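Local atomic coordinates of CELL WALL surface anchor family protein (Streptococcus pneumoniae, PDB entry 2Y1V), a protein that probably builds the shaft of the pneumococcal pilus as its major pilin, with copies joined end to end into a fibre on the cell wall. Residues S212-E217 and G248-L253; D291-Y296 and P406-P411; N304-N309 and E372-E377. All coordinates share one frame; numbering follows the deposited sequence.

Contact 1: S212-E217 and G248-L253; sequences SDRMTE and GFDLKL. With NI (nickel (II) ion), chain F.
An antiparallel strand pair of a Cna-B-like pilin domain brings Ser212, Asp213 and Arg214 alongside Asp250, Phe249 and Gly248. One backbone bond is good: Asp213 N to Phe249 O, 2.9 Å and nearly straight at 169°. The return bond, from Phe249 N to Asp213 O, is weak. Arg214 closes the pair on one face. Its chain turns at the CB-CG bond (chi2 -62°), which brings the guanidinium back over the strand pair. NH1 and NH2 then hold the same oxygen, Asp250 OD1, at 2.6 and 2.8 Å, in the guanidinium plane. The carboxylate is turned 73° from that plane. NH1 also donates to Asp213 O at 3.0 Å, which helps to fix the group. The other carboxylate oxygen, Asp250 OD2, takes a weak bond from Ser212 OG at 2.8 Å. On the other face Asp213 CB packs on Phe249 CE1 at 3.9 Å. Past the strand, Glu217 OE2 binds a nickel ion at 1.9 Å, with two waters completing what is seen of its shell. Asp213 sends its carboxylate to Tyr274 and Lys165. Strand 208-214 lies between strand 248-253 and strand 288-297, and strand 240-245 continues the sheet beyond 248-253.

Contact 2: D291-Y296 and P406-P411; sequences DVTFNY and PKPLDP. With NI (nickel (II) ion), chain D.
The rings of Phe294 and Tyr296 carry the apolar side of this contact, and Leu409 reaches both. Leu409 lies beside Phe294, pointing the same way, and its CD1 reaches Phe294 CD2 at 3.7 Å. Leu409 CG also touches the Tyr296 ring at CE1. Pro406 crosses Tyr296 at about a right angle, with CG 3.9 Å from Tyr296 CE2. The Tyr296 ring reaches over to these residues because its CG sits between the backbone N and the carbonyl carbon (chi1 72°). Its hydroxyl goes on to Gly127 O.

Two backbone bonds join Phe294 and Leu409 as a single antiparallel hydrogen-bonded pair. Phe294 N to Leu409 O is 2.8 Å and nearly straight at 171°. The bond back from Leu409 N to Phe294 O has the same length but is more bent. Beside this pair, Pro408 CB packs against Asn295 OD1. At the Tyr296 end, water 4 lies between the carbonyl oxygens of Tyr296 and Pro406.

The second pair of flat groups is the carboxylates of Asp291 and Asp410, nearly coplanar at 18°. Both turn an oxygen to one nickel ion, Asp291 OD1 at 2.2 Å and Asp410 OD1 at 2.4 Å. Pro411 O is a further ligand at 2.5 Å, and Glu413 adds a carboxylate oxygen. Val292 belongs to the same site. Its carbonyl O comes within 2.9 Å of Asp410 OD1, two acceptors whose closeness the metal charge probably offsets. Lys374 forms a salt bridge with Asp291 OD2. The arrangement is a carboxylate-rich metal site where a strand in the range of one Cna-B-like family meets a loop in the range of the next.

Contact 3: N304-N309 and E372-E377; sequences NTPKPN and EYKFVE
Glu372 sets CG anti to its carbonyl carbon (chi1 -67°) and then runs extended, which lays the side chain along Pro308. Its OE1 ends 3.4 Å from Pro308 CB, and its CB also packs near that ring. The other oxygen, OE2, accepts a bond from Glu217 N, so the carboxylate is held at its far end. Lys374 takes a different start. Its CG stands between the backbone N and the carbonyl carbon (chi1 47°), and from there the fully extended chain carries NZ to Asp291. Separately, Lys374 CB meets Pro306 CB at 4.1 Å. CB of Pro306 points toward the strand, and its CG touches Val376 CG2 at 4.3 Å. Pro306, Lys374 CB and Val376 make a small apolar patch, while Pro308 lies against the Glu372 carboxylate.

At the other end the backbones pair. Asn309 N donates to Tyr373 O at 2.9 Å, and Tyr373 N donates to Asn309 O at 2.7 Å. The second donor is tilted 17° from the carbonyl plane. The same two oxygens also receive CA-H contacts, Pro308 CA on Tyr373 O and Glu372 CA on Asn309 O, each 3.2 Å. Lys307 turns away from the strand; its NZ binds Thr305 O in its own segment at 2.9 Å, and Tyr387 O as well. The side chain of Asn309 also leaves the contact, and its ND2 binds Thr392 O and Glu395 O.

Pro306 and Pro308 have no N-H to give, and the pairing stays a single antiparallel hydrogen-bonded bridge. This is a proline-rich connecting segment running along the outermost strand of a three-stranded antiparallel sheet, with 372-377 in the range of a Cna-B-like pilin family.

In the fold
From the N terminus, contact 1 comes first: strand 248-253 returns to 212-217 after 30 residues and closes a loop before the others begin. Contact 2 opens at 291-296 and closes only at 406-411. Contact 3, 304-309 with 372-377, opens and closes between those two segments. The three nevertheless touch. Strands 208-214 and 288-297 are neighbours in one sheet, so contacts 1 and 2 share it through Ser212 O and Thr293 N. Segment 304-309 packs on 212-217, linking contacts 1 and 3. Contacts 2 and 3 touch where Thr293 OG1 meets Thr305 OG1. Together they tie the sheet with strands 208-214 and 288-297 to the loops 304-309 and 406-411 and the edge strand 373-377.

Contact 1: S212-E217 and G248-L253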
loop_
_atom_site.group_PDB
_atom_site.type_symbol
_atom_site.label_atom_id
_atom_site.label_comp_id
_atom_site.label_asym_id
_atom_site.label_seq_id
_atom_site.Cartn_x
_atom_site.Cartn_y
_atom_site.Cartn_z
ATOM N N SER A 212 -5.045 4.595 1.888
ATOM C CA SER A 212 -4.717 4.427 0.488
ATOM C C SER A 212 -4.016 3.082 0.335
ATOM O O SER A 212 -3.066 2.797 1.078
ATOM C CB SER A 212 -3.760 5.555 0.101
ATOM O OG SER A 212 -3.805 5.820 -1.272
ATOM N N ASP A 213 -4.489 2.252 -0.596
ATOM C CA ASP A 213 -3.867 0.943 -0.869
ATOM C C ASP A 213 -3.546 0.728 -2.347
ATOM O O ASP A 213 -4.343 1.077 -3.226
ATOM C CB ASP A 213 -4.720 -0.227 -0.360
ATOM C CG ASP A 213 -3.929 -1.559 -0.317
ATOM O OD1 ASP A 213 -2.781 -1.599 -0.829
ATOM O OD2 ASP A 213 -4.436 -2.563 0.234
ATOM N N ARG A 214 -2.374 0.164 -2.622
ATOM C CA ARG A 214 -1.990 -0.129 -3.998
ATOM C C ARG A 214 -1.326 -1.481 -4.080
ATOM O O ARG A 214 -0.468 -1.822 -3.256
ATOM C CB ARG A 214 -1.076 0.938 -4.617
ATOM C CG ARG A 214 -1.735 2.280 -4.992
ATOM C CD ARG A 214 -2.841 2.128 -6.058
ATOM N NE ARG A 214 -3.366 3.425 -6.495
ATOM C CZ ARG A 214 -4.221 4.162 -5.788
ATOM N NH1 ARG A 214 -4.667 3.723 -4.608
ATOM N NH2 ARG A 214 -4.629 5.343 -6.253
HETATM N N MSE A 215 -1.687 -2.223 -5.117
HETATM C CA MSE A 215 -1.381 -3.619 -5.184
HETATM C C MSE A 215 -0.519 -3.914 -6.395
HETATM O O MSE A 215 -0.666 -3.262 -7.441
HETATM C CB MSE A 215 -2.695 -4.356 -5.330
HETATM C CG MSE A 215 -2.999 -5.293 -4.225
HETATM SE SE MSE A 215 -4.912 -5.594 -4.289
HETATM C CE MSE A 215 -5.493 -4.471 -2.790
ATOM N N THR A 216 0.387 -4.883 -6.240
ATOM C CA THR A 216 1.156 -5.397 -7.359
ATOM C C THR A 216 0.175 -6.115 -8.307
ATOM O O THR A 216 -0.904 -6.570 -7.879
ATOM C CB THR A 216 2.327 -6.331 -6.909
ATOM O OG1 THR A 216 1.805 -7.509 -6.293
ATOM C CG2 THR A 216 3.264 -5.628 -5.921
ATOM N N GLU A 217 0.572 -6.204 -9.582
ATOM C CA GLU A 217 -0.281 -6.608 -10.715
ATOM C C GLU A 217 -1.003 -7.941 -10.548
ATOM O O GLU A 217 -2.130 -8.095 -11.008
ATOM C CB GLU A 217 0.551 -6.652 -12.013
ATOM C CG GLU A 217 1.412 -7.928 -12.153
ATOM C CD GLU A 217 2.585 -7.808 -13.139
ATOM O OE1 GLU A 217 2.514 -6.982 -14.075
ATOM O OE2 GLU A 217 3.577 -8.565 -12.977
ATOM N N GLY A 248 -6.184 -0.805 -6.824
ATOM C CA GLY A 248 -6.535 -0.552 -5.416
ATOM C C GLY A 248 -7.404 0.663 -5.174
ATOM O O GLY A 248 -8.110 1.110 -6.074
ATOM N N PHE A 249 -7.355 1.223 -3.966
ATOM C CA PHE A 249 -8.276 2.326 -3.642
ATOM C C PHE A 249 -7.746 3.484 -2.778
ATOM O O PHE A 249 -6.695 3.393 -2.134
ATOM C CB PHE A 249 -9.548 1.765 -2.986
ATOM C CG PHE A 249 -9.311 1.124 -1.650
ATOM C CD1 PHE A 249 -8.840 -0.189 -1.564
ATOM C CD2 PHE A 249 -9.557 1.821 -0.480
ATOM C CE1 PHE A 249 -8.623 -0.800 -0.331
ATOM C CE2 PHE A 249 -9.349 1.220 0.759
ATOM C CZ PHE A 249 -8.875 -0.102 0.829
ATOM N N ASP A 250 -8.503 4.576 -2.762
ATOM C CA ASP A 250 -8.253 5.638 -1.800
ATOM C C ASP A 250 -9.528 5.854 -0.986
ATOM O O ASP A 250 -10.614 5.966 -1.546
ATOM C CB ASP A 250 -7.736 6.909 -2.485
ATOM C CG ASP A 250 -6.365 6.700 -3.150
ATOM O OD1 ASP A 250 -6.224 5.729 -3.938
ATOM O OD2 ASP A 250 -5.421 7.482 -2.878
ATOM N N LEU A 251 -9.403 5.841 0.340
ATOM C CA LEU A 251 -10.581 5.985 1.209
ATOM C C LEU A 251 -10.411 7.189 2.112
ATOM O O LEU A 251 -9.490 7.226 2.929
ATOM C CB LEU A 251 -10.833 4.726 2.048
ATOM C CG LEU A 251 -12.257 4.638 2.627
ATOM C CD1 LEU A 251 -12.627 3.209 3.015
ATOM C CD2 LEU A 251 -12.476 5.592 3.822
ATOM N N LYS A 252 -11.297 8.169 1.972
ATOM C CA LYS A 252 -11.119 9.429 2.684
ATOM C C LYS A 252 -12.313 9.794 3.540
ATOM O O LYS A 252 -13.432 9.861 3.058
ATOM C CB LYS A 252 -10.778 10.593 1.717
ATOM C CG LYS A 252 -9.622 10.290 0.767
ATOM C CD LYS A 252 -9.228 11.472 -0.148
ATOM C CE LYS A 252 -8.365 10.948 -1.326
ATOM N NZ LYS A 252 -7.835 12.000 -2.249
ATOM N N LEU A 253 -12.065 10.083 4.806
ATOM C CA LEU A 253 -13.131 10.595 5.635
ATOM C C LEU A 253 -13.493 11.994 5.195
ATOM O O LEU A 253 -12.610 12.826 4.887
ATOM C CB LEU A 253 -12.757 10.580 7.122
ATOM C CG LEU A 253 -12.385 9.183 7.627
ATOM C CD1 LEU A 253 -12.479 9.067 9.144
ATOM C CD2 LEU A 253 -13.271 8.135 6.973
HETATM NI NI NI F . 4.539 -9.812 -11.972
HETATM O O HOH W 1 3.818 -8.451 -9.919
HETATM O O HOH W 2 2.335 -10.568 -11.121
#

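Contact 2: D291-Y296 and P406-P411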
loop_
_atom_site.group_PDB
_atom_site.type_symbol
_atom_site.label_atom_id
_atom_site.label_comp_id
_atom_site.label_asym_id
_atom_site.label_seq_id
_atom_site.Cartn_x
_atom_site.Cartn_y
_atom_site.Cartn_z
ATOM N N ASP A 291 -0.209 -2.712 -0.281
ATOM C CA ASP A 291 0.625 -1.741 0.426
ATOM C C ASP A 291 -0.190 -0.540 0.824
ATOM O O ASP A 291 -0.521 0.303 -0.011
ATOM C CB ASP A 291 1.813 -1.267 -0.429
ATOM C CG ASP A 291 2.739 -0.274 0.327
ATOM O OD1 ASP A 291 2.579 -0.109 1.560
ATOM O OD2 ASP A 291 3.631 0.348 -0.313
ATOM N N VAL A 292 -0.465 -0.432 2.108
ATOM C CA VAL A 292 -1.313 0.631 2.604
ATOM C C VAL A 292 -0.531 1.753 3.255
ATOM O O VAL A 292 0.515 1.511 3.826
ATOM C CB VAL A 292 -2.296 0.076 3.642
ATOM C CG1 VAL A 292 -3.083 1.200 4.304
ATOM C CG2 VAL A 292 -3.211 -0.922 2.981
ATOM N N THR A 293 -1.059 2.973 3.168
ATOM C CA THR A 293 -0.542 4.091 3.944
ATOM C C THR A 293 -1.684 4.840 4.582
ATOM O O THR A 293 -2.772 4.932 4.018
ATOM C CB THR A 293 0.311 5.060 3.091
ATOM O OG1 THR A 293 1.179 4.296 2.254
ATOM C CG2 THR A 293 1.171 5.956 3.991
ATOM N N PHE A 294 -1.450 5.366 5.773
ATOM C CA PHE A 294 -2.478 6.153 6.450
ATOM C C PHE A 294 -1.930 7.543 6.610
ATOM O O PHE A 294 -0.896 7.745 7.243
ATOM C CB PHE A 294 -2.826 5.571 7.826
ATOM C CG PHE A 294 -3.789 6.419 8.620
ATOM C CD1 PHE A 294 -5.129 6.481 8.270
ATOM C CD2 PHE A 294 -3.355 7.138 9.728
ATOM C CE1 PHE A 294 -6.029 7.255 9.004
ATOM C CE2 PHE A 294 -4.253 7.918 10.475
ATOM C CZ PHE A 294 -5.595 7.974 10.114
ATOM N N ASN A 295 -2.640 8.495 6.035
ATOM C CA ASN A 295 -2.179 9.860 5.934
ATOM C C ASN A 295 -3.144 10.756 6.672
ATOM O O ASN A 295 -4.306 10.877 6.280
ATOM C CB ASN A 295 -2.096 10.257 4.467
ATOM C CG ASN A 295 -1.034 9.492 3.725
ATOM O OD1 ASN A 295 0.146 9.838 3.790
ATOM N ND2 ASN A 295 -1.444 8.453 2.989
ATOM N N TYR A 296 -2.656 11.377 7.743
ATOM C CA TYR A 296 -3.515 12.075 8.696
ATOM C C TYR A 296 -2.831 13.346 9.203
ATOM O O TYR A 296 -1.654 13.578 8.947
ATOM C CB TYR A 296 -3.830 11.158 9.883
ATOM C CG TYR A 296 -2.644 10.942 10.810
ATOM C CD1 TYR A 296 -1.586 10.109 10.451
ATOM C CD2 TYR A 296 -2.580 11.575 12.051
ATOM C CE1 TYR A 296 -0.476 9.901 11.314
ATOM C CE2 TYR A 296 -1.494 11.381 12.907
ATOM C CZ TYR A 296 -0.447 10.548 12.526
ATOM O OH TYR A 296 0.629 10.382 13.371
ATOM N N PRO A 406 2.206 15.239 10.722
ATOM C CA PRO A 406 3.117 14.192 11.162
ATOM C C PRO A 406 3.449 13.274 9.995
ATOM O O PRO A 406 2.730 13.273 8.996
ATOM C CB PRO A 406 2.304 13.399 12.203
ATOM C CG PRO A 406 1.085 14.256 12.521
ATOM C CD PRO A 406 0.855 15.101 11.302
ATOM N N LYS A 407 4.530 12.504 10.129
ATOM C CA LYS A 407 4.834 11.456 9.172
ATOM C C LYS A 407 3.625 10.518 9.086
ATOM O O LYS A 407 2.879 10.383 10.054
ATOM C CB LYS A 407 6.108 10.708 9.584
ATOM C CG LYS A 407 5.969 9.782 10.803
ATOM C CD LYS A 407 7.331 9.206 11.232
ATOM C CE LYS A 407 7.182 8.277 12.443
ATOM N NZ LYS A 407 8.455 7.571 12.803
ATOM N N PRO A 408 3.407 9.884 7.925
ATOM C CA PRO A 408 2.252 8.986 7.768
ATOM C C PRO A 408 2.438 7.637 8.496
ATOM O O PRO A 408 3.569 7.253 8.791
ATOM C CB PRO A 408 2.195 8.773 6.256
ATOM C CG PRO A 408 3.622 8.923 5.818
ATOM C CD PRO A 408 4.156 10.044 6.666
ATOM N N LEU A 409 1.347 6.932 8.794
ATOM C CA LEU A 409 1.482 5.579 9.299
ATOM C C LEU A 409 1.662 4.633 8.121
ATOM O O LEU A 409 0.954 4.730 7.119
ATOM C CB LEU A 409 0.286 5.163 10.147
ATOM C CG LEU A 409 0.083 5.952 11.436
ATOM C CD1 LEU A 409 -1.136 5.431 12.147
ATOM C CD2 LEU A 409 1.303 5.868 12.350
ATOM N N ASP A 410 2.618 3.720 8.233
ATOM C CA ASP A 410 2.905 2.837 7.123
ATOM C C ASP A 410 3.105 1.440 7.657
ATOM O O ASP A 410 4.218 1.076 8.038
ATOM C CB ASP A 410 4.139 3.307 6.351
ATOM C CG ASP A 410 4.235 2.696 4.955
ATOM O OD1 ASP A 410 3.284 2.016 4.517
ATOM O OD2 ASP A 410 5.279 2.908 4.276
ATOM N N PRO A 411 2.020 0.656 7.698
ATOM C CA PRO A 411 2.116 -0.719 8.145
ATOM C C PRO A 411 2.833 -1.612 7.128
ATOM O O PRO A 411 2.810 -1.346 5.924
ATOM C CB PRO A 411 0.649 -1.159 8.272
ATOM C CG PRO A 411 -0.092 -0.319 7.327
ATOM C CD PRO A 411 0.657 1.007 7.258
HETATM NI NI NI D . 2.593 -0.134 3.717
HETATM O O HOH W 3 5.080 1.672 1.732
HETATM O O HOH W 4 0.329 12.268 7.897
#

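Contact 3: N304-N309 and E372-E377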
loop_
_atom_site.group_PDB
_atom_site.type_symbol
_atom_site.label_atom_id
_atom_site.label_comp_id
_atom_site.label_asym_id
_atom_site.label_seq_id
_atom_site.Cartn_x
_atom_site.Cartn_y
_atom_site.Cartn_z
ATOM N N ASN A 304 -0.238 10.112 0.172
ATOM C CA ASN A 304 -0.959 8.902 -0.189
ATOM C C ASN A 304 0.075 7.810 -0.253
ATOM O O ASN A 304 1.165 7.983 0.251
ATOM C CB ASN A 304 -1.686 9.057 -1.529
ATOM C CG ASN A 304 -0.791 9.640 -2.638
ATOM O OD1 ASN A 304 0.402 9.340 -2.729
ATOM N ND2 ASN A 304 -1.383 10.458 -3.497
ATOM N N THR A 305 -0.236 6.696 -0.883
ATOM C CA THR A 305 0.655 5.546 -0.806
ATOM C C THR A 305 1.399 5.365 -2.113
ATOM O O THR A 305 0.921 5.798 -3.148
ATOM C CB THR A 305 -0.149 4.272 -0.492
ATOM O OG1 THR A 305 0.706 3.284 0.102
ATOM C CG2 THR A 305 -0.812 3.732 -1.750
ATOM N N PRO A 306 2.586 4.741 -2.070
ATOM C CA PRO A 306 3.338 4.586 -3.310
ATOM C C PRO A 306 2.635 3.724 -4.353
ATOM O O PRO A 306 1.825 2.857 -4.010
ATOM C CB PRO A 306 4.637 3.911 -2.876
ATOM C CG PRO A 306 4.594 3.782 -1.392
ATOM C CD PRO A 306 3.401 4.486 -0.866
ATOM N N LYS A 307 2.954 3.973 -5.620
ATOM C CA LYS A 307 2.459 3.161 -6.715
ATOM C C LYS A 307 3.614 2.337 -7.289
ATOM O O LYS A 307 4.530 2.885 -7.900
ATOM C CB LYS A 307 1.873 4.046 -7.824
ATOM C CG LYS A 307 0.508 4.663 -7.536
ATOM C CD LYS A 307 0.567 5.814 -6.548
ATOM C CE LYS A 307 -0.768 5.957 -5.807
ATOM N NZ LYS A 307 -0.868 7.197 -4.989
ATOM N N PRO A 308 3.550 1.015 -7.138
ATOM C CA PRO A 308 4.575 0.176 -7.728
ATOM C C PRO A 308 4.667 0.393 -9.226
ATOM O O PRO A 308 3.686 0.744 -9.868
ATOM C CB PRO A 308 4.073 -1.245 -7.463
ATOM C CG PRO A 308 3.047 -1.111 -6.397
ATOM C CD PRO A 308 2.433 0.231 -6.593
ATOM N N ASN A 309 5.842 0.164 -9.777
ATOM C CA ASN A 309 6.021 0.229 -11.208
ATOM C C ASN A 309 7.177 -0.660 -11.643
ATOM O O ASN A 309 7.972 -1.094 -10.821
ATOM C CB ASN A 309 6.246 1.669 -11.671
ATOM C CG ASN A 309 6.123 1.803 -13.158
ATOM O OD1 ASN A 309 5.779 0.836 -13.821
ATOM N ND2 ASN A 309 6.409 2.992 -13.700
ATOM N N GLU A 372 8.225 -5.338 -10.028
ATOM C CA GLU A 372 7.677 -4.020 -9.669
ATOM C C GLU A 372 8.398 -3.483 -8.457
ATOM O O GLU A 372 8.707 -4.250 -7.541
ATOM C CB GLU A 372 6.165 -4.090 -9.395
ATOM C CG GLU A 372 5.279 -4.408 -10.614
ATOM C CD GLU A 372 3.799 -4.502 -10.253
ATOM O OE1 GLU A 372 3.209 -3.456 -9.899
ATOM O OE2 GLU A 372 3.230 -5.633 -10.279
ATOM N N TYR A 373 8.653 -2.174 -8.452
ATOM C CA TYR A 373 9.418 -1.510 -7.391
ATOM C C TYR A 373 8.694 -0.247 -6.918
ATOM O O TYR A 373 7.760 0.244 -7.559
ATOM C CB TYR A 373 10.839 -1.084 -7.886
ATOM C CG TYR A 373 11.743 -2.187 -8.398
ATOM C CD1 TYR A 373 11.649 -2.634 -9.713
ATOM C CD2 TYR A 373 12.708 -2.769 -7.578
ATOM C CE1 TYR A 373 12.479 -3.641 -10.203
ATOM C CE2 TYR A 373 13.552 -3.787 -8.059
ATOM C CZ TYR A 373 13.428 -4.217 -9.379
ATOM O OH TYR A 373 14.252 -5.213 -9.889
ATOM N N LYS A 374 9.164 0.308 -5.810
ATOM C CA LYS A 374 8.605 1.544 -5.281
ATOM C C LYS A 374 9.679 2.314 -4.538
ATOM O O LYS A 374 10.545 1.726 -3.900
ATOM C CB LYS A 374 7.405 1.271 -4.371
ATOM C CG LYS A 374 7.628 0.157 -3.338
ATOM C CD LYS A 374 6.336 -0.157 -2.542
ATOM C CE LYS A 374 6.567 -1.285 -1.533
ATOM N NZ LYS A 374 5.474 -1.386 -0.569
ATOM N N PHE A 375 9.653 3.629 -4.695
ATOM C CA PHE A 375 10.515 4.509 -3.945
ATOM C C PHE A 375 9.672 4.961 -2.783
ATOM O O PHE A 375 8.635 5.577 -2.965
ATOM C CB PHE A 375 10.911 5.732 -4.781
ATOM C CG PHE A 375 11.984 5.471 -5.820
ATOM C CD1 PHE A 375 13.317 5.355 -5.457
ATOM C CD2 PHE A 375 11.657 5.401 -7.162
ATOM C CE1 PHE A 375 14.302 5.157 -6.424
ATOM C CE2 PHE A 375 12.621 5.190 -8.134
ATOM C CZ PHE A 375 13.947 5.078 -7.768
ATOM N N VAL A 376 10.101 4.627 -1.579
ATOM C CA VAL A 376 9.352 4.986 -0.407
ATOM C C VAL A 376 10.070 6.138 0.244
ATOM O O VAL A 376 11.140 5.975 0.818
ATOM C CB VAL A 376 9.221 3.782 0.572
ATOM C CG1 VAL A 376 8.502 4.185 1.856
ATOM C CG2 VAL A 376 8.500 2.642 -0.107
ATOM N N GLU A 377 9.480 7.315 0.145
ATOM C CA GLU A 377 10.077 8.485 0.729
ATOM C C GLU A 377 10.228 8.373 2.247
ATOM O O GLU A 377 9.263 8.035 2.967
ATOM C CB GLU A 377 9.264 9.723 0.378
ATOM C CG GLU A 377 9.843 10.988 0.989
ATOM C CD GLU A 377 9.096 12.236 0.584
ATOM O OE1 GLU A 377 8.871 12.419 -0.627
ATOM O OE2 GLU A 377 8.749 13.036 1.483
#